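Uncharacterized protein (Bacteroides ovatus, PDB 4DQA) is of unknown function but probably binds carbohydrate, pairing an E-set-like N-terminal domain with a concanavalin A-like lectin/glucanase domain. Local coordinates at residues P217-T220 with N221-Y224; L303-D306 with P307-G311; Y315-L318 with D319-T323. All coordinates share one frame; numbering follows the deposited sequence. Where two conformers were deposited one is given.

Interaction 1: residues P217-T220 with N221-Y224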
loop_
_atom_site.group_PDB
_atom_site.type_symbol
_atom_site.label_atom_id
_atom_site.label_comp_id
_atom_site.label_asym_id
_atom_site.label_seq_id
_atom_site.Cartn_x
_atom_site.Cartn_y
_atom_site.Cartn_z
ATOM N N PRO A 217 20.262 13.417 -9.706
ATOM C CA PRO A 217 19.090 13.625 -10.573
ATOM C C PRO A 217 18.121 12.447 -10.605
ATOM O O PRO A 217 18.494 11.307 -10.301
ATOM C CB PRO A 217 19.714 13.823 -11.957
ATOM C CG PRO A 217 20.980 12.988 -11.907
ATOM C CD PRO A 217 21.478 13.118 -10.498
ATOM N N LEU A 218 16.876 12.734 -10.972
ATOM C CA LEU A 218 15.927 11.708 -11.355
ATOM C C LEU A 218 16.021 11.467 -12.849
ATOM O O LEU A 218 16.312 12.386 -13.629
ATOM C CB LEU A 218 14.487 12.121 -11.026
ATOM C CG LEU A 218 14.188 12.388 -9.572
ATOM C CD1 LEU A 218 12.722 12.747 -9.425
ATOM C CD2 LEU A 218 14.529 11.156 -8.727
ATOM N N LEU A 219 15.798 10.221 -13.245
ATOM C CA LEU A 219 15.638 9.849 -14.642
ATOM C C LEU A 219 14.204 10.047 -15.113
ATOM O O LEU A 219 13.268 10.094 -14.314
ATOM C CB LEU A 219 15.998 8.366 -14.824
ATOM C CG LEU A 219 17.449 7.939 -14.650
ATOM C CD1 LEU A 219 17.493 6.417 -14.452
ATOM C CD2 LEU A 219 18.254 8.301 -15.845
ATOM N N THR A 220 14.052 10.140 -16.430
ATOM C CA THR A 220 12.744 10.054 -17.063
ATOM C C THR A 220 12.351 8.583 -17.235
ATOM O O THR A 220 13.188 7.670 -17.163
ATOM C CB THR A 220 12.721 10.688 -18.469
ATOM O OG1 THR A 220 13.600 9.957 -19.351
ATOM C CG2 THR A 220 13.140 12.145 -18.431
ATOM N N ASN A 221 11.053 8.361 -17.452
ATOM C CA ASN A 221 10.536 7.043 -17.810
ATOM C C ASN A 221 10.872 6.000 -16.747
ATOM O O ASN A 221 11.211 4.858 -17.069
ATOM C CB ASN A 221 11.072 6.598 -19.180
ATOM C CG ASN A 221 10.333 5.385 -19.738
ATOM O OD1 ASN A 221 9.134 5.204 -19.509
ATOM N ND2 ASN A 221 11.049 4.548 -20.466
ATOM N N ARG A 222 10.782 6.419 -15.482
ATOM C CA ARG A 222 11.054 5.553 -14.338
ATOM C C ARG A 222 10.115 5.975 -13.215
ATOM O O ARG A 222 9.987 7.170 -12.919
ATOM C CB ARG A 222 12.513 5.711 -13.910
ATOM C CG ARG A 222 12.861 4.945 -12.690
ATOM C CD ARG A 222 14.324 4.797 -12.547
ATOM N NE ARG A 222 14.620 4.278 -11.222
ATOM C CZ ARG A 222 15.835 4.000 -10.787
ATOM N NH1 ARG A 222 16.882 4.168 -11.592
ATOM N NH2 ARG A 222 15.993 3.552 -9.551
ATOM N N TRP A 223 9.463 5.007 -12.574
ATOM C CA TRP A 223 8.679 5.316 -11.383
ATOM C C TRP A 223 9.578 5.539 -10.173
ATOM O O TRP A 223 10.486 4.759 -9.917
ATOM C CB TRP A 223 7.684 4.205 -11.069
ATOM C CG TRP A 223 6.520 4.202 -11.997
ATOM C CD1 TRP A 223 6.310 3.372 -13.068
ATOM C CD2 TRP A 223 5.421 5.113 -11.967
ATOM N NE1 TRP A 223 5.138 3.723 -13.695
ATOM C CE2 TRP A 223 4.588 4.797 -13.048
ATOM C CE3 TRP A 223 5.056 6.167 -11.121
ATOM C CZ2 TRP A 223 3.401 5.502 -13.296
ATOM C CZ3 TRP A 223 3.888 6.853 -11.369
ATOM C CH2 TRP A 223 3.079 6.529 -12.463
ATOM N N TYR A 224 9.267 6.605 -9.435
ATOM C CA TYR A 224 9.867 6.899 -8.144
ATOM C C TYR A 224 8.787 7.195 -7.131
ATOM O O TYR A 224 7.790 7.860 -7.454
ATOM C CB TYR A 224 10.734 8.146 -8.220
ATOM C CG TYR A 224 11.980 8.064 -9.057
ATOM C CD1 TYR A 224 13.144 7.568 -8.535
ATOM C CD2 TYR A 224 11.989 8.517 -10.369
ATOM C CE1 TYR A 224 14.297 7.516 -9.298
ATOM C CE2 TYR A 224 13.109 8.476 -11.135
ATOM C CZ TYR A 224 14.270 7.981 -10.607
ATOM O OH TYR A 224 15.416 7.974 -11.390
HETATM O O HOH W 1 10.704 9.479 -13.892
#
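Leu218 and Leu219 meet Tyr224 where the chain of the concanavalin A-like domain swings through an open loop into strand 223-231. Three kinds of interaction close this loop.

The first is polar. The backbone N of Leu219 donates to the phenol oxygen of Tyr224, N to OH 2.9 Å, in an almost straight bond (171° at the hydrogen). The ring end of a strand residue is thereby fastened to the main chain five residues earlier. Backbone bonds from Asn221 to Val171 and from Tyr224 to Ile169 hold this part of the chain against strand 163-171.

The second is apolar. Leu218 lays its CD2 methyl over one face of the Tyr224 ring, 3.6 Å from the ring centroid and only 8° off the normal, a CH-pi contact centred on the ring. The two side chains run past each other in opposite senses, and Leu218 reaches the ring because its CG stands anti to the carbonyl carbon (chi1 -60°) with the chain then extended to CD1, which turns CD2 onto the face. Both residues are buried, and Leu218 also rests on Ile169 and Leu204. Leu219 lies nearer the surface: its CB comes to 3.5 Å from Tyr224 OH, and its CD1 approaches the edge of the Arg222 guanidinium near the plane of that group, CD1 to NH1 3.7 Å. The extended Arg222 chain carries the guanidinium out to Leu219 CD1.

The third is a water bridge inside the loop, between the carbonyls of Leu219 and Arg222. One water donates to both, 2.7 Å to Leu219 O and 2.6 Å to Arg222 O, and lies in the plane of the Tyr224 ring at its edge.

Interaction 2: residues L303-D306 with P307-G311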
loop_
_atom_site.group_PDB
_atom_site.type_symbol
_atom_site.label_atom_id
_atom_site.label_comp_id
_atom_site.label_asym_id
_atom_site.label_seq_id
_atom_site.Cartn_x
_atom_site.Cartn_y
_atom_site.Cartn_z
ATOM N N LEU A 303 2.292 1.944 -2.175
ATOM C CA LEU A 303 1.314 1.562 -3.201
ATOM C C LEU A 303 -0.138 1.744 -2.819
ATOM O O LEU A 303 -1.032 1.613 -3.661
ATOM C CB LEU A 303 1.498 0.097 -3.617
ATOM C CG LEU A 303 2.874 -0.289 -4.136
ATOM C CD1 LEU A 303 2.882 -1.773 -4.460
ATOM C CD2 LEU A 303 3.279 0.539 -5.349
ATOM N N GLY A 304 -0.416 2.019 -1.552
ATOM C CA GLY A 304 -1.791 2.158 -1.120
ATOM C C GLY A 304 -1.925 2.376 0.365
ATOM O O GLY A 304 -1.129 1.866 1.156
ATOM N N VAL A 305 -2.948 3.141 0.752
ATOM C CA VAL A 305 -3.290 3.314 2.152
ATOM C C VAL A 305 -4.815 3.373 2.273
ATOM O O VAL A 305 -5.501 3.624 1.297
ATOM C CB VAL A 305 -2.566 4.575 2.741
ATOM C CG1 VAL A 305 -3.292 5.877 2.378
ATOM C CG2 VAL A 305 -2.403 4.462 4.235
ATOM N N ASP A 306 -5.338 3.155 3.482
ATOM C CA ASP A 306 -6.769 3.238 3.705
ATOM C C ASP A 306 -7.161 4.710 3.589
ATOM O O ASP A 306 -6.602 5.563 4.286
ATOM C CB ASP A 306 -7.056 2.738 5.116
ATOM C CG ASP A 306 -8.535 2.660 5.448
ATOM O OD1 ASP A 306 -9.382 3.276 4.770
ATOM O OD2 ASP A 306 -8.847 1.948 6.444
ATOM N N PRO A 307 -8.130 5.023 2.720
ATOM C CA PRO A 307 -8.514 6.436 2.615
ATOM C C PRO A 307 -9.199 7.014 3.841
ATOM O O PRO A 307 -9.338 8.238 3.917
ATOM C CB PRO A 307 -9.466 6.465 1.425
ATOM C CG PRO A 307 -9.907 5.075 1.224
ATOM C CD PRO A 307 -8.862 4.169 1.777
ATOM N N ALA A 308 -9.603 6.155 4.763
ATOM C CA ALA A 308 -10.178 6.560 6.045
ATOM C C ALA A 308 -9.125 6.954 7.090
ATOM O O ALA A 308 -9.486 7.339 8.212
ATOM C CB ALA A 308 -11.055 5.430 6.583
ATOM N N SER A 309 -7.846 6.887 6.739
ATOM C CA SER A 309 -6.770 7.038 7.726
ATOM C C SER A 309 -6.776 8.392 8.427
ATOM O O SER A 309 -6.838 9.446 7.781
ATOM C CB SER A 309 -5.391 6.902 7.056
ATOM O OG SER A 309 -5.141 5.605 6.506
ATOM N N GLU A 310 -6.629 8.362 9.737
ATOM C CA GLU A 310 -6.447 9.569 10.508
ATOM C C GLU A 310 -5.182 10.287 10.054
ATOM O O GLU A 310 -4.135 9.665 9.863
ATOM C CB GLU A 310 -6.353 9.218 11.987
ATOM C CG GLU A 310 -6.182 10.423 12.888
ATOM C CD GLU A 310 -7.474 11.209 13.095
ATOM O OE1 GLU A 310 -8.565 10.651 12.839
ATOM O OE2 GLU A 310 -7.373 12.365 13.555
ATOM N N GLY A 311 -5.295 11.584 9.830
ATOM C CA GLY A 311 -4.164 12.383 9.399
ATOM C C GLY A 311 -4.017 12.557 7.898
ATOM O O GLY A 311 -3.169 13.322 7.437
#
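The carbonyl oxygen of Asp306 is gripped twice by Ser309, once by the side chain and once by the main chain. The hydroxyl gives the shorter bond, Ser309 OG to Asp306 O 2.7 Å, lying in the carbonyl plane on a lone pair. The amide comes from above that plane, 53° out of it, with Ser309 N 3.1 Å from Asp306 O. The two donors therefore approach the oxygen from different directions. The amide bond closes a type I beta turn from Asp306 to Ser309, with Pro307 and Ala308 at its corners, and the hydroxyl adds a second clasp over the same span. Ser309 can do this because OG stands beside its own backbone N (chi1 -65°), turned back toward the start of the turn.

The Asp306 side chain adds a bond of its own. OD1 accepts from Ala308 N at 2.9 Å, with 163° at the hydrogen, although the donor meets the carboxylate from above its plane. This bond to the amide two residues on makes an Asx turn that shares its first residue with the beta turn. With CG anti to the backbone N, the carboxylate reaches past the Pro307 nitrogen to the Ala308 amide; the methyl of Ala308 then lies alongside, its CB 3.3 Å from Asp306 OD1. The Pro307 nitrogen has no hydrogen to give, leaving the amides of Ala308 and Ser309 as the donors of the turn.

In one of two conformers of Val305, CG2 comes to 3.7 Å from Ser309 OG. The turn lies at the surface in the connection from helix 295-300 to strand 312-316: Val305 and Ser309 rest on Trp289 of strand 282-289, and Pro307 leans on Tyr315 of strand 312-316.

Interaction 3: residues Y315-L318 with D319-T323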
loop_
_atom_site.group_PDB
_atom_site.type_symbol
_atom_site.label_atom_id
_atom_site.label_comp_id
_atom_site.label_asym_id
_atom_site.label_seq_id
_atom_site.Cartn_x
_atom_site.Cartn_y
_atom_site.Cartn_z
ATOM N N TYR A 315 -6.072 12.595 -0.770
ATOM C CA TYR A 315 -5.617 11.343 -1.397
ATOM C C TYR A 315 -6.189 11.204 -2.777
ATOM O O TYR A 315 -7.393 11.035 -2.938
ATOM C CB TYR A 315 -6.084 10.178 -0.524
ATOM C CG TYR A 315 -5.544 8.793 -0.867
ATOM C CD1 TYR A 315 -4.471 8.597 -1.733
ATOM C CD2 TYR A 315 -6.126 7.689 -0.280
ATOM C CE1 TYR A 315 -3.989 7.300 -2.002
ATOM C CE2 TYR A 315 -5.675 6.417 -0.546
ATOM C CZ TYR A 315 -4.583 6.228 -1.367
ATOM O OH TYR A 315 -4.173 4.937 -1.595
ATOM N N TYR A 316 -5.325 11.238 -3.789
ATOM C CA TYR A 316 -5.724 10.901 -5.133
ATOM C C TYR A 316 -4.950 9.678 -5.589
ATOM O O TYR A 316 -3.734 9.750 -5.825
ATOM C CB TYR A 316 -5.441 12.058 -6.103
ATOM C CG TYR A 316 -6.388 13.232 -5.967
ATOM C CD1 TYR A 316 -7.730 13.101 -6.308
ATOM C CD2 TYR A 316 -5.957 14.454 -5.466
ATOM C CE1 TYR A 316 -8.605 14.168 -6.179
ATOM C CE2 TYR A 316 -6.809 15.529 -5.348
ATOM C CZ TYR A 316 -8.152 15.379 -5.688
ATOM O OH TYR A 316 -9.031 16.429 -5.571
ATOM N N LYS A 317 -5.651 8.564 -5.766
ATOM C CA LYS A 317 -5.014 7.359 -6.298
ATOM C C LYS A 317 -4.641 7.548 -7.768
ATOM O O LYS A 317 -3.588 7.098 -8.205
ATOM C CB LYS A 317 -5.934 6.143 -6.146
ATOM C CG LYS A 317 -6.230 5.843 -4.686
ATOM C CD LYS A 317 -7.046 4.554 -4.451
ATOM C CE LYS A 317 -6.259 3.286 -4.792
ATOM N NZ LYS A 317 -5.042 3.110 -3.914
ATOM N N LEU A 318 -5.527 8.196 -8.504
ATOM C CA LEU A 318 -5.413 8.382 -9.965
ATOM C C LEU A 318 -5.334 7.053 -10.729
ATOM O O LEU A 318 -4.554 6.905 -11.663
ATOM C CB LEU A 318 -4.269 9.357 -10.334
ATOM C CG LEU A 318 -4.311 10.679 -9.606
ATOM C CD1 LEU A 318 -3.127 11.540 -10.011
ATOM C CD2 LEU A 318 -5.610 11.428 -9.822
ATOM N N ASP A 319 -6.159 6.108 -10.299
ATOM C CA ASP A 319 -6.270 4.816 -10.937
ATOM C C ASP A 319 -7.619 4.606 -11.595
ATOM O O ASP A 319 -7.920 3.492 -12.032
ATOM C CB ASP A 319 -5.995 3.697 -9.934
ATOM C CG ASP A 319 -7.063 3.605 -8.847
ATOM O OD1 ASP A 319 -7.873 4.544 -8.729
ATOM O OD2 ASP A 319 -7.049 2.596 -8.093
ATOM N N GLY A 320 -8.407 5.672 -11.682
ATOM C CA GLY A 320 -9.749 5.589 -12.247
ATOM C C GLY A 320 -10.830 5.495 -11.203
ATOM O O GLY A 320 -12.017 5.611 -11.525
ATOM N N SER A 321 -10.468 5.251 -9.948
ATOM C CA SER A 321 -11.489 5.102 -8.914
ATOM C C SER A 321 -12.031 6.429 -8.379
ATOM O O SER A 321 -13.058 6.412 -7.690
ATOM C CB SER A 321 -10.956 4.259 -7.755
ATOM O OG SER A 321 -9.879 4.857 -7.062
ATOM N N GLU A 322 -11.409 7.559 -8.697
ATOM C CA GLU A 322 -11.983 8.849 -8.308
ATOM C C GLU A 322 -13.015 9.326 -9.298
ATOM O O GLU A 322 -12.886 9.180 -10.511
ATOM C CB GLU A 322 -10.929 9.942 -8.140
ATOM C CG GLU A 322 -10.129 9.834 -6.841
ATOM C CD GLU A 322 -8.801 9.110 -6.953
ATOM O OE1 GLU A 322 -8.155 9.142 -8.020
ATOM O OE2 GLU A 322 -8.418 8.527 -5.922
ATOM N N THR A 323 -14.046 9.922 -8.742
ATOM C CA THR A 323 -15.064 10.575 -9.523
ATOM C C THR A 323 -14.583 11.894 -10.077
ATOM O O THR A 323 -14.186 12.784 -9.319
ATOM C CB THR A 323 -16.284 10.829 -8.635
ATOM O OG1 THR A 323 -16.874 9.572 -8.277
ATOM C CG2 THR A 323 -17.311 11.697 -9.333
#
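As strand 312-316 ends, the helix-like turn at Lys317 brings its amide and that of Leu318 to one side, and the positive phi of Leu318 (59°) bends the chain on so that Glu322 can come back to them. The Glu322 carboxylate takes one amide with each oxygen: Lys317 N to OE2 2.8 Å, from the syn side but tilted out of the carboxylate plane, and Leu318 N to OE1 2.8 Å, on the syn lone pair. This two-pronged grip fixes the rotation of the carboxylate. The Glu322 chain bends at chi2 (96°) to reach back, and its CG meets the edge of the Tyr316 ring, 4.1 Å from CD1, with ring and carboxylate planes nearly perpendicular.

Between Leu318 and Glu322 the chain makes an Asx turn. Asp319 OD1 accepts from Ser321 N at 3.0 Å, above the carboxylate plane, and from Ser321 OG at 2.6 Å on its syn lone pair. The loop links two sheets of the concanavalin A-like domain, through strands 312-316 and 324-325; Leu318 and Glu322 pack on Ile329 of the second.

Lys317 crosses the Asp319 carboxylate with its aliphatic part, CE 3.5 Å from OD2. Bends at chi3 and chi4 then lead its ammonium away to a salt bridge with Glu285. Lys317 NZ also donates to Tyr315 OH at 3.1 Å, which itself hydrogen-bonds Glu285.

How the interactions relate
Along the chain the contacts come in the order 1, 2, 3, each closed before the next opens. Interactions 1 and 3 reach the same antiparallel eight-stranded sheet, at strands 223-231 and 312-316, with centres about 22 Å apart; interaction 1 lies about 25 Å from interaction 2, centre to centre, and touches neither. Interactions 2 and 3 are neighbours, their centres about 13 Å apart, at the two ends of strand 312-316. Tyr315 joins them: its OH probably bonds to Val305 N (3.2 Å). The loops entering and leaving this strand are thus tied together, while interaction 1 shapes the entry to another strand of the sheet.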